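Local coordinates for probable ubiquitin-conjugating enzyme E2 7 (Caenorhabditis elegans, PDB 1PZV), which probably accepts ubiquitin from an E1 enzyme as a thioester on its active-site cysteine and catalyses its covalent attachment to other proteins, at residues K151-V154 with A155-V158; R144-Y147 with A148-K151. All coordinates share one frame; numbering follows the deposited sequence.

Contact 1: residues K151-V154 with A155-V158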
ATOM      1  N   LYS A 151      -8.159  11.736 -13.278  1.00 83.83           N
ATOM      2  CA  LYS A 151      -8.464  10.395 -13.763  1.00 83.02           C
ATOM      3  C   LYS A 151      -7.543  10.076 -14.923  1.00 81.87           C
ATOM      4  O   LYS A 151      -7.130   8.933 -15.109  1.00 81.22           O
ATOM      5  CB  LYS A 151      -9.919  10.297 -14.237  1.00 83.40           C
ATOM      6  CG  LYS A 151     -10.939  10.246 -13.107  1.00 84.04           C
ATOM      7  CD  LYS A 151     -12.328   9.829 -13.596  1.00 83.49           C
ATOM      8  CE  LYS A 151     -12.989  10.902 -14.449  1.00 84.40           C
ATOM      9  NZ  LYS A 151     -14.397  10.543 -14.805  1.00 83.99           N
ATOM     10  N   LYS A 152      -7.223  11.109 -15.695  1.00 80.72           N
ATOM     11  CA  LYS A 152      -6.365  10.974 -16.861  1.00 79.91           C
ATOM     12  C   LYS A 152      -4.940  10.588 -16.466  1.00 78.79           C
ATOM     13  O   LYS A 152      -4.248   9.904 -17.217  1.00 77.87           O
ATOM     14  CB  LYS A 152      -6.366  12.289 -17.649  1.00 79.95           C
ATOM     15  CG  LYS A 152      -5.735  12.210 -19.030  1.00 79.29           C
ATOM     16  CD  LYS A 152      -5.572  13.602 -19.633  1.00 79.14           C
ATOM     17  CE  LYS A 152      -4.581  13.600 -20.794  1.00 78.68           C
ATOM     18  NZ  LYS A 152      -4.280  14.978 -21.273  1.00 77.94           N
ATOM     19  N   LYS A 153      -4.506  11.023 -15.288  1.00 78.61           N
ATOM     20  CA  LYS A 153      -3.164  10.704 -14.811  1.00 79.22           C
ATOM     21  C   LYS A 153      -3.114   9.345 -14.118  1.00 78.13           C
ATOM     22  O   LYS A 153      -2.087   8.662 -14.156  1.00 77.44           O
ATOM     23  CB  LYS A 153      -2.664  11.803 -13.873  1.00 81.19           C
ATOM     24  CG  LYS A 153      -2.462  13.119 -14.594  1.00 86.53           C
ATOM     25  CD  LYS A 153      -1.378  12.973 -15.661  1.00 90.30           C
ATOM     26  CE  LYS A 153      -1.453  14.067 -16.723  1.00 91.54           C
ATOM     27  NZ  LYS A 153      -2.688  13.938 -17.557  1.00 92.13           N
ATOM     28  N   VAL A 154      -4.220   8.955 -13.482  1.00 75.89           N
ATOM     29  CA  VAL A 154      -4.284   7.657 -12.825  1.00 74.08           C
ATOM     30  C   VAL A 154      -4.185   6.634 -13.958  1.00 73.91           C
ATOM     31  O   VAL A 154      -3.498   5.624 -13.838  1.00 74.62           O
ATOM     32  CB  VAL A 154      -5.630   7.442 -12.059  1.00 72.56           C
ATOM     33  CG1 VAL A 154      -5.644   6.073 -11.391  1.00 70.00           C
ATOM     34  CG2 VAL A 154      -5.815   8.513 -11.015  1.00 71.95           C
ATOM     35  N   ALA A 155      -4.859   6.923 -15.068  1.00 73.23           N
ATOM     36  CA  ALA A 155      -4.851   6.036 -16.225  1.00 72.45           C
ATOM     37  C   ALA A 155      -3.437   5.893 -16.776  1.00 71.90           C
ATOM     38  O   ALA A 155      -3.048   4.829 -17.267  1.00 70.00           O
ATOM     39  CB  ALA A 155      -5.781   6.574 -17.298  1.00 71.44           C
ATOM     40  N   GLN A 156      -2.669   6.969 -16.695  1.00 72.67           N
ATOM     41  CA  GLN A 156      -1.297   6.934 -17.173  1.00 74.34           C
ATOM     42  C   GLN A 156      -0.485   5.971 -16.310  1.00 72.93           C
ATOM     43  O   GLN A 156       0.397   5.273 -16.812  1.00 71.99           O
ATOM     44  CB  GLN A 156      -0.682   8.334 -17.125  1.00 77.60           C
ATOM     45  CG  GLN A 156      -1.344   9.326 -18.075  1.00 83.38           C
ATOM     46  CD  GLN A 156      -0.782  10.734 -17.936  1.00 86.89           C
ATOM     47  OE1 GLN A 156      -1.248  11.673 -18.594  1.00 87.63           O
ATOM     48  NE2 GLN A 156       0.228  10.886 -17.078  1.00 88.43           N
ATOM     49  N   CYS A 157      -0.791   5.938 -15.013  1.00 71.91           N
ATOM     50  CA  CYS A 157      -0.100   5.053 -14.076  1.00 71.00           C
ATOM     51  C   CYS A 157      -0.553   3.595 -14.259  1.00 69.25           C
ATOM     52  O   CYS A 157       0.242   2.664 -14.096  1.00 69.78           O
ATOM     53  CB  CYS A 157      -0.344   5.512 -12.629  1.00 73.42           C
ATOM     54  SG  CYS A 157       0.505   7.060 -12.141  1.00 79.10           S
ATOM     55  N   VAL A 158      -1.821   3.407 -14.613  1.00 66.16           N
ATOM     56  CA  VAL A 158      -2.370   2.078 -14.832  1.00 64.45           C
ATOM     57  C   VAL A 158      -1.886   1.481 -16.152  1.00 67.99           C
ATOM     58  O   VAL A 158      -1.674   0.269 -16.248  1.00 69.20           O
ATOM     59  CB  VAL A 158      -3.895   2.116 -14.838  1.00 60.39           C
ATOM     60  CG1 VAL A 158      -4.447   0.762 -15.204  1.00 58.03           C
ATOM     61  CG2 VAL A 158      -4.395   2.522 -13.471  1.00 61.34           C
TER
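K153 and Q156 meet one helical turn apart and run side by side, pointing the same way. The K153 chain bends at chi2 (-63°) and again at chi4. This brings its end over to the Q156 amide. There K153 NZ gives a weak hydrogen bond to Q156 OE1, at 2.9 Å. The methylenes take part too, since K153 CD and CE lie beside the amide group. With CG anti to the carbonyl carbon, the extended Q156 chain runs back toward the N-terminal end of the helix, and Q156 CG passes K152 O at 3.1 Å. With an alanine in place of Q156, K153 NZ would probably lose this acceptor and keep the long, weak ion pair with E149, and its chain would be freer to swing.

The backbone bonds are those of an alpha helix. A155 N donates to K151 O at 3.0 Å, and C157 N to K153 O at 3.1 Å. The bond from V158 N to V154 O, at 2.9 Å, lies in the carbonyl plane. The Q156 N to K152 O bond is weak.

V154 CG1 and V158 CG2 make a loose apolar touch, 4.3 Å apart. V158 CG2 also sits near V154 O.

This is plain i to i+3 and i to i+4 packing within helix 147-161, the last helix of the UBC core, away from the active-site cysteine. Its centre is about 17 Å from the centre of the chain. Buried V154 packs on L47 and Y48, in the loop between strands 35-41 and 52-58. Buried C157 touches E75, after strand 69-72.

Contact 2: residues R144-Y147 with A148-K151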
ATOM      1  N   ARG A 144      -9.867  16.834  -6.098  1.00 95.83           N
ATOM      2  CA  ARG A 144     -10.926  17.680  -5.546  1.00 96.92           C
ATOM      3  C   ARG A 144     -11.551  18.671  -6.537  1.00 96.92           C
ATOM      4  O   ARG A 144     -12.774  18.759  -6.648  1.00 96.60           O
ATOM      5  CB  ARG A 144     -10.386  18.434  -4.324  1.00 98.67           C
ATOM      6  CG  ARG A 144     -10.094  17.540  -3.118  1.00100.84           C
ATOM      7  CD  ARG A 144     -11.230  17.583  -2.103  1.00103.11           C
ATOM      8  NE  ARG A 144     -11.232  18.840  -1.358  1.00106.67           N
ATOM      9  CZ  ARG A 144     -12.183  19.217  -0.505  1.00107.40           C
ATOM     10  NH1 ARG A 144     -13.227  18.432  -0.284  1.00107.55           N
ATOM     11  NH2 ARG A 144     -12.083  20.379   0.135  1.00107.52           N
ATOM     12  N   GLU A 145     -10.719  19.421  -7.252  1.00 97.17           N
ATOM     13  CA  GLU A 145     -11.227  20.391  -8.218  1.00 97.91           C
ATOM     14  C   GLU A 145     -11.078  19.929  -9.671  1.00 97.07           C
ATOM     15  O   GLU A 145     -12.075  19.746 -10.375  1.00 97.33           O
ATOM     16  CB  GLU A 145     -10.530  21.740  -8.014  1.00 99.46           C
ATOM     17  CG  GLU A 145      -9.015  21.662  -8.003  1.00102.06           C
ATOM     18  CD  GLU A 145      -8.374  22.859  -7.322  1.00104.20           C
ATOM     19  OE1 GLU A 145      -8.609  23.046  -6.102  1.00103.88           O
ATOM     20  OE2 GLU A 145      -7.637  23.612  -8.003  1.00105.45           O
ATOM     21  N   ASN A 146      -9.836  19.739 -10.112  1.00 95.17           N
ATOM     22  CA  ASN A 146      -9.571  19.299 -11.477  1.00 92.95           C
ATOM     23  C   ASN A 146      -9.648  17.775 -11.579  1.00 91.53           C
ATOM     24  O   ASN A 146      -8.645  17.096 -11.825  1.00 91.45           O
ATOM     25  CB  ASN A 146      -8.190  19.784 -11.924  1.00 93.12           C
ATOM     26  CG  ASN A 146      -8.006  19.706 -13.431  1.00 94.36           C
ATOM     27  OD1 ASN A 146      -8.057  18.626 -14.025  1.00 95.45           O
ATOM     28  ND2 ASN A 146      -7.792  20.861 -14.057  1.00 94.69           N
ATOM     29  N   TYR A 147     -10.851  17.245 -11.389  1.00 89.09           N
ATOM     30  CA  TYR A 147     -11.069  15.810 -11.454  1.00 88.17           C
ATOM     31  C   TYR A 147     -10.774  15.280 -12.849  1.00 88.41           C
ATOM     32  O   TYR A 147     -10.392  14.124 -13.028  1.00 87.60           O
ATOM     33  CB  TYR A 147     -12.514  15.502 -11.085  1.00 87.54           C
ATOM     34  CG  TYR A 147     -12.790  14.039 -10.859  1.00 87.35           C
ATOM     35  CD1 TYR A 147     -12.045  13.304  -9.935  1.00 87.27           C
ATOM     36  CD2 TYR A 147     -13.822  13.394 -11.537  1.00 87.06           C
ATOM     37  CE1 TYR A 147     -12.325  11.965  -9.691  1.00 86.30           C
ATOM     38  CE2 TYR A 147     -14.112  12.058 -11.297  1.00 86.53           C
ATOM     39  CZ  TYR A 147     -13.361  11.351 -10.372  1.00 86.04           C
ATOM     40  OH  TYR A 147     -13.669  10.041 -10.113  1.00 86.26           O
ATOM     41  N   ALA A 148     -10.956  16.150 -13.835  1.00 89.34           N
ATOM     42  CA  ALA A 148     -10.736  15.818 -15.236  1.00 88.47           C
ATOM     43  C   ALA A 148      -9.357  15.235 -15.515  1.00 87.85           C
ATOM     44  O   ALA A 148      -9.229  14.087 -15.942  1.00 87.03           O
ATOM     45  CB  ALA A 148     -10.948  17.062 -16.091  1.00 88.60           C
ATOM     46  N   GLU A 149      -8.326  16.032 -15.271  1.00 87.75           N
ATOM     47  CA  GLU A 149      -6.965  15.599 -15.532  1.00 88.50           C
ATOM     48  C   GLU A 149      -6.483  14.510 -14.583  1.00 87.82           C
ATOM     49  O   GLU A 149      -5.593  13.729 -14.934  1.00 87.01           O
ATOM     50  CB  GLU A 149      -6.015  16.788 -15.456  1.00 89.45           C
ATOM     51  CG  GLU A 149      -4.724  16.561 -16.204  1.00 92.02           C
ATOM     52  CD  GLU A 149      -3.572  17.326 -15.597  1.00 94.04           C
ATOM     53  OE1 GLU A 149      -3.734  18.545 -15.369  1.00 94.51           O
ATOM     54  OE2 GLU A 149      -2.508  16.707 -15.350  1.00 94.10           O
ATOM     55  N   PHE A 150      -7.070  14.464 -13.387  1.00 87.14           N
ATOM     56  CA  PHE A 150      -6.693  13.473 -12.382  1.00 86.36           C
ATOM     57  C   PHE A 150      -6.933  12.038 -12.859  1.00 85.58           C
ATOM     58  O   PHE A 150      -6.019  11.210 -12.833  1.00 85.14           O
ATOM     59  CB  PHE A 150      -7.462  13.706 -11.078  1.00 86.30           C
ATOM     60  CG  PHE A 150      -7.060  12.773  -9.965  1.00 86.14           C
ATOM     61  CD1 PHE A 150      -5.875  12.971  -9.263  1.00 85.97           C
ATOM     62  CD2 PHE A 150      -7.859  11.682  -9.629  1.00 86.20           C
ATOM     63  CE1 PHE A 150      -5.492  12.093  -8.241  1.00 84.83           C
ATOM     64  CE2 PHE A 150      -7.479  10.801  -8.611  1.00 84.41           C
ATOM     65  CZ  PHE A 150      -6.297  11.010  -7.918  1.00 83.50           C
ATOM     66  N   LYS A 151      -8.159  11.736 -13.278  1.00 83.83           N
ATOM     67  CA  LYS A 151      -8.464  10.395 -13.763  1.00 83.02           C
ATOM     68  C   LYS A 151      -7.543  10.076 -14.923  1.00 81.87           C
ATOM     69  O   LYS A 151      -7.130   8.933 -15.109  1.00 81.22           O
ATOM     70  CB  LYS A 151      -9.919  10.297 -14.237  1.00 83.40           C
ATOM     71  CG  LYS A 151     -10.939  10.246 -13.107  1.00 84.04           C
ATOM     72  CD  LYS A 151     -12.328   9.829 -13.596  1.00 83.49           C
ATOM     73  CE  LYS A 151     -12.989  10.902 -14.449  1.00 84.40           C
ATOM     74  NZ  LYS A 151     -14.397  10.543 -14.805  1.00 83.99           N
TER
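The Y147 ring carries the aliphatic chain of K151 over one face. K151 CG stands 4.1 Å from the Y147 ring centroid, 21° off the ring normal, so it lies to one side of the ring centre. This is a CH-pi contact. Further along the lysine, K151 CE comes to 3.5 Å from Y147 CE2. The two side chains cross at a slant. The bend at chi3 of K151 turns its CE toward Y147 CE2. F150 approaches the Y147 ring obliquely, with F150 CD2 4.5 Å from Y147 CE1, so these rings barely touch. The F150 ring instead leads away to W77, where the two rings meet.

The amide of N146 is the other flat group that matters. N146 is the N-cap of helix 147-161. N146 OD1 accepts from E149 N at 2.9 Å, and the donor nitrogen sits almost straight beyond the carbonyl oxygen. CG of N146 lies anti to its backbone N (chi1 -164°), which swings the amide forward, toward the N-H groups of the first turn. OD1 also touches E149 CB. The N146 amide and E149 carboxylate planes are 79° apart.

Backbone bonds continue the turn. K151 N donates to Y147 O at 3.3 Å, and the bond is nearly straight. F150 N to N146 O is longer, at 3.4 Å, and weak. Before the helix, N146 is the centre of an inverse gamma turn.

The chemistry is that of a helix start at the surface. The cap satisfies an N-H that has no carbonyl of a preceding turn to bond. The E149 carboxylate lies in the first turn, where the helix dipole would probably stabilise its negative charge, and K153 NZ forms a long, weak ion pair with it. The lysine methylenes cover part of an aromatic face.

Going from the N terminus, the chain leaves helix 137-144 and enters the short loop of contact 2. There it turns and starts helix 147-161. Contact 1 follows in the same helix and begins where contact 2 ends, at K151. The two contacts neither nest nor cross. They are consecutive, and their centres are 11 Å apart. Neither closes a long loop, since the segments of each adjoin. Contact 2 joins the loop to the helix start, and F150 ties that start to M142 and Q143 of helix 137-144. L47 is shared: F150, K151 and V154 all touch it, which links both contacts to the loop between strands 35-41 and 52-58.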